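Local structure of XC6422 protein (Xanthomonas campestris, 2FUK) at the interface of chains A and B. The protein is a small serine alpha/beta-hydrolase that lacks a lid and whose substrate the structure alone does not show. Residues are numbered along the deposited sequence; one frame, centred on the assembly and turned at random. Chains: chain A/B, XC6422 protein.

Contact 1: the interface of chains A and B. Residues chain A 56, 199, 201; chain B 32.
A:Leu201 meets B:Asp32 at the apolar centre of this patch, between two copies of a small serine alpha/beta-hydrolase. The leucine sits at the start of helix 201-212. One of its methyls, CD1, lies 3.9 Å from the CB methylene of B:Asp32. This is a light touch, with 18 Å² of the leucine hidden by the partner. B:Asp32 is the hub. It lies on a loop, in the left-handed helical region of backbone space, and has 106 Å² hidden by chain A. Its CG points away from the carbonyl carbon (chi1 -59°). That turns the carboxylate toward A:Lys56 while CB stays by the leucine.

Outward from the methyl comes the aliphatic stem of A:Lys56, in the first turn of helix 56-66. The stem is extended as far as CE. It runs above the carboxylate plane but outside the rim, on the oxygen side, with CD 3.6 Å from CG of B:Asp32. A bend at the last torsion (chi4 -63°) then brings NZ down almost into the plane, at the edge that carries the two oxygens. NZ makes a salt bridge and hydrogen bond to OD2 of B:Asp32, 3.0 Å long. It uses the syn lone pair, on the side of the other oxygen. A weak second bond runs from NZ to OD1 of B:Asp32 at 3.2 Å. The amine is thus forked unevenly over both oxygens.

A:Arg199 borders the aspartate on another side, alongside its backbone carbonyl. CD comes within 3.7 Å of the carbonyl O of B:Asp32. NH2 of the guanidinium is also near this carbonyl, but no hydrogen bond is formed. The same NH2 lies 4.4 Å from OD1 of B:Asp32. At that distance it may add electrostatic attraction to the carboxylate without direct contact. The two-fold symmetry of the interface repeats the arrangement with the chains exchanged.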
# COMPACT_ATOMS: atom_id res chain seq x y z
N LYS A 56 -4.60 14.37 0.69
CA LYS A 56 -3.71 13.21 0.79
C LYS A 56 -3.97 12.30 2.01
O LYS A 56 -3.83 11.08 1.92
CB LYS A 56 -2.25 13.67 0.78
CG LYS A 56 -1.84 14.46 -0.46
CD LYS A 56 -0.44 15.08 -0.26
CE LYS A 56 -0.00 15.98 -1.41
NZ LYS A 56 0.14 15.27 -2.71
N ARG A 199 5.30 12.94 5.22
CA ARG A 199 6.28 11.86 5.14
C ARG A 199 6.00 10.79 6.20
O ARG A 199 6.90 10.08 6.65
CB ARG A 199 7.70 12.43 5.28
CG ARG A 199 8.07 13.41 4.16
CD ARG A 199 8.09 12.73 2.79
NE ARG A 199 8.46 13.62 1.69
CZ ARG A 199 7.62 14.43 1.04
NH1 ARG A 199 8.08 15.20 0.06
NH2 ARG A 199 6.34 14.48 1.37
N LEU A 201 2.67 9.16 5.84
CA LEU A 201 1.44 8.55 5.33
C LEU A 201 1.47 7.02 5.36
O LEU A 201 0.44 6.37 5.57
CB LEU A 201 1.17 9.03 3.90
CG LEU A 201 0.84 10.52 3.71
CD1 LEU A 201 0.71 10.82 2.23
CD2 LEU A 201 -0.45 10.86 4.43
N ASP B 32 4.74 11.65 -2.30
CA ASP B 32 4.70 12.05 -0.90
C ASP B 32 5.51 11.15 0.04
O ASP B 32 5.17 11.00 1.21
CB ASP B 32 3.25 12.12 -0.41
CG ASP B 32 2.43 13.11 -1.20
OD1 ASP B 32 2.72 14.32 -1.16
OD2 ASP B 32 1.48 12.67 -1.88

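Contact 2: the interface of chains A and B. Residues chain A 67, 202, 205, 209; chain B 67-68, 205, 209.
A:Arg205 and B:Arg205 stack face to face where helix 201-212 of one alpha/beta-hydrolase chain faces its twin near the two-fold axis. The side chains arrive from opposite directions. Their guanidinium planes are 6° apart, and each CZ lies over the centre of the other group. The modelled spacing is too short to be taken literally. In each chain the arginine bends at chi3 (69°), which turns the flat group so that it lies beside the axis, face toward its twin.

Two equivalent salt bridges flank the stack. NH2 of A:Arg205 donates to OE1 of B:Glu67 at 2.6 Å, and NH2 of B:Arg205 does the same to OE1 of A:Glu67. The bond is nearly straight (163° at H). The oxygen lies in the guanidinium plane, but the donor approaches it from above the carboxylate plane. The carboxylates would probably offset the charge of the paired arginines. OE2 of A:Glu67 and OE2 of B:Glu67 lie 4.6 Å apart, and may repel each other if both carboxylates are charged.

At another edge of the A:Arg205 guanidinium lies the amide of B:Gln209. NE2 is 3.3 Å from NH1 of A:Arg205, nearly coplanar but without a hydrogen bond.

Van der Waals contacts are sparse. A:Ile202 lays CG1 against the remaining face of A:Arg205 in its own chain, toward the rim. Its CD1 methyl rests against the amide nitrogen NE2 of B:Gln209, 3.9 Å away.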
# COMPACT_ATOMS: atom_id res chain seq x y z
N GLU A 67 -7.37 -1.75 1.02
CA GLU A 67 -6.40 -2.84 1.07
C GLU A 67 -6.85 -3.94 2.02
O GLU A 67 -6.30 -5.04 2.02
CB GLU A 67 -5.02 -2.32 1.47
CG GLU A 67 -4.42 -1.35 0.45
CD GLU A 67 -3.04 -0.85 0.83
OE1 GLU A 67 -2.63 -1.03 2.00
OE2 GLU A 67 -2.37 -0.25 -0.04
N ILE A 202 2.65 6.44 5.14
CA ILE A 202 2.77 4.99 5.17
C ILE A 202 2.60 4.51 6.61
O ILE A 202 2.02 3.44 6.87
CB ILE A 202 4.13 4.54 4.62
CG1 ILE A 202 4.19 3.02 4.54
CG2 ILE A 202 5.26 5.06 5.51
CD1 ILE A 202 5.43 2.51 3.83
N ARG A 205 -1.01 4.57 7.41
CA ARG A 205 -1.66 3.40 6.82
C ARG A 205 -1.52 2.21 7.77
O ARG A 205 -2.49 1.51 8.03
CB ARG A 205 -1.00 3.05 5.48
CG ARG A 205 -1.67 1.91 4.72
CD ARG A 205 -0.77 1.41 3.60
NE ARG A 205 0.41 0.74 4.14
CZ ARG A 205 1.49 0.41 3.42
NH1 ARG A 205 2.50 -0.20 4.01
NH2 ARG A 205 1.55 0.71 2.13
N GLN A 209 -4.60 0.18 9.69
CA GLN A 209 -4.82 -1.23 9.41
C GLN A 209 -4.66 -2.10 10.65
O GLN A 209 -5.49 -2.97 10.92
CB GLN A 209 -3.88 -1.69 8.28
CG GLN A 209 -4.33 -1.13 6.94
CD GLN A 209 -3.44 -1.49 5.77
OE1 GLN A 209 -3.84 -1.33 4.61
NE2 GLN A 209 -2.23 -1.96 6.05
N GLU B 67 6.87 2.25 -2.47
CA GLU B 67 6.32 2.92 -1.30
C GLU B 67 7.43 3.36 -0.34
O GLU B 67 7.19 4.15 0.57
CB GLU B 67 5.33 2.01 -0.58
CG GLU B 67 4.09 1.69 -1.42
CD GLU B 67 3.08 0.80 -0.70
OE1 GLU B 67 3.43 0.22 0.35
OE2 GLU B 67 1.94 0.67 -1.20
N LEU B 68 8.63 2.86 -0.56
CA LEU B 68 9.77 3.23 0.26
C LEU B 68 10.61 4.30 -0.45
O LEU B 68 11.68 4.67 0.03
CB LEU B 68 10.64 2.01 0.56
CG LEU B 68 9.98 0.91 1.39
CD1 LEU B 68 10.99 -0.19 1.64
CD2 LEU B 68 9.48 1.48 2.70
N ARG B 205 4.05 -7.63 1.48
CA ARG B 205 4.47 -6.23 1.41
C ARG B 205 5.12 -5.83 2.73
O ARG B 205 6.18 -5.22 2.75
CB ARG B 205 3.26 -5.33 1.14
CG ARG B 205 3.60 -3.85 0.94
CD ARG B 205 2.35 -3.00 1.02
NE ARG B 205 1.82 -2.98 2.38
CZ ARG B 205 0.61 -2.52 2.71
NH1 ARG B 205 0.23 -2.55 3.98
NH2 ARG B 205 -0.21 -2.05 1.78
N GLN B 209 9.06 -4.66 3.35
CA GLN B 209 9.35 -3.33 3.84
C GLN B 209 10.08 -3.35 5.18
O GLN B 209 11.06 -2.63 5.37
CB GLN B 209 8.06 -2.51 3.92
CG GLN B 209 7.57 -2.12 2.52
CD GLN B 209 6.26 -1.35 2.49
OE1 GLN B 209 5.92 -0.77 1.47
NE2 GLN B 209 5.53 -1.36 3.60

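The C-alpha centres of contact 1 and contact 2 are about 11 Å apart, in one continuous interface. Helix 201-212 of chain A serves both. Its first residue, A:Leu201, belongs to contact 1, and the next, A:Ile202, to contact 2. Helix 56-66 joins them too, since A:Lys56 starts it and A:Glu67 directly follows its end. Contact 2 lies by the two-fold axis; contact 1 lies farther from the axis and has a twin with the chains exchanged. Charge pairing recurs in both, which suggests a largely polar pairing here. This dimer of the deposited assembly may not be the biological one.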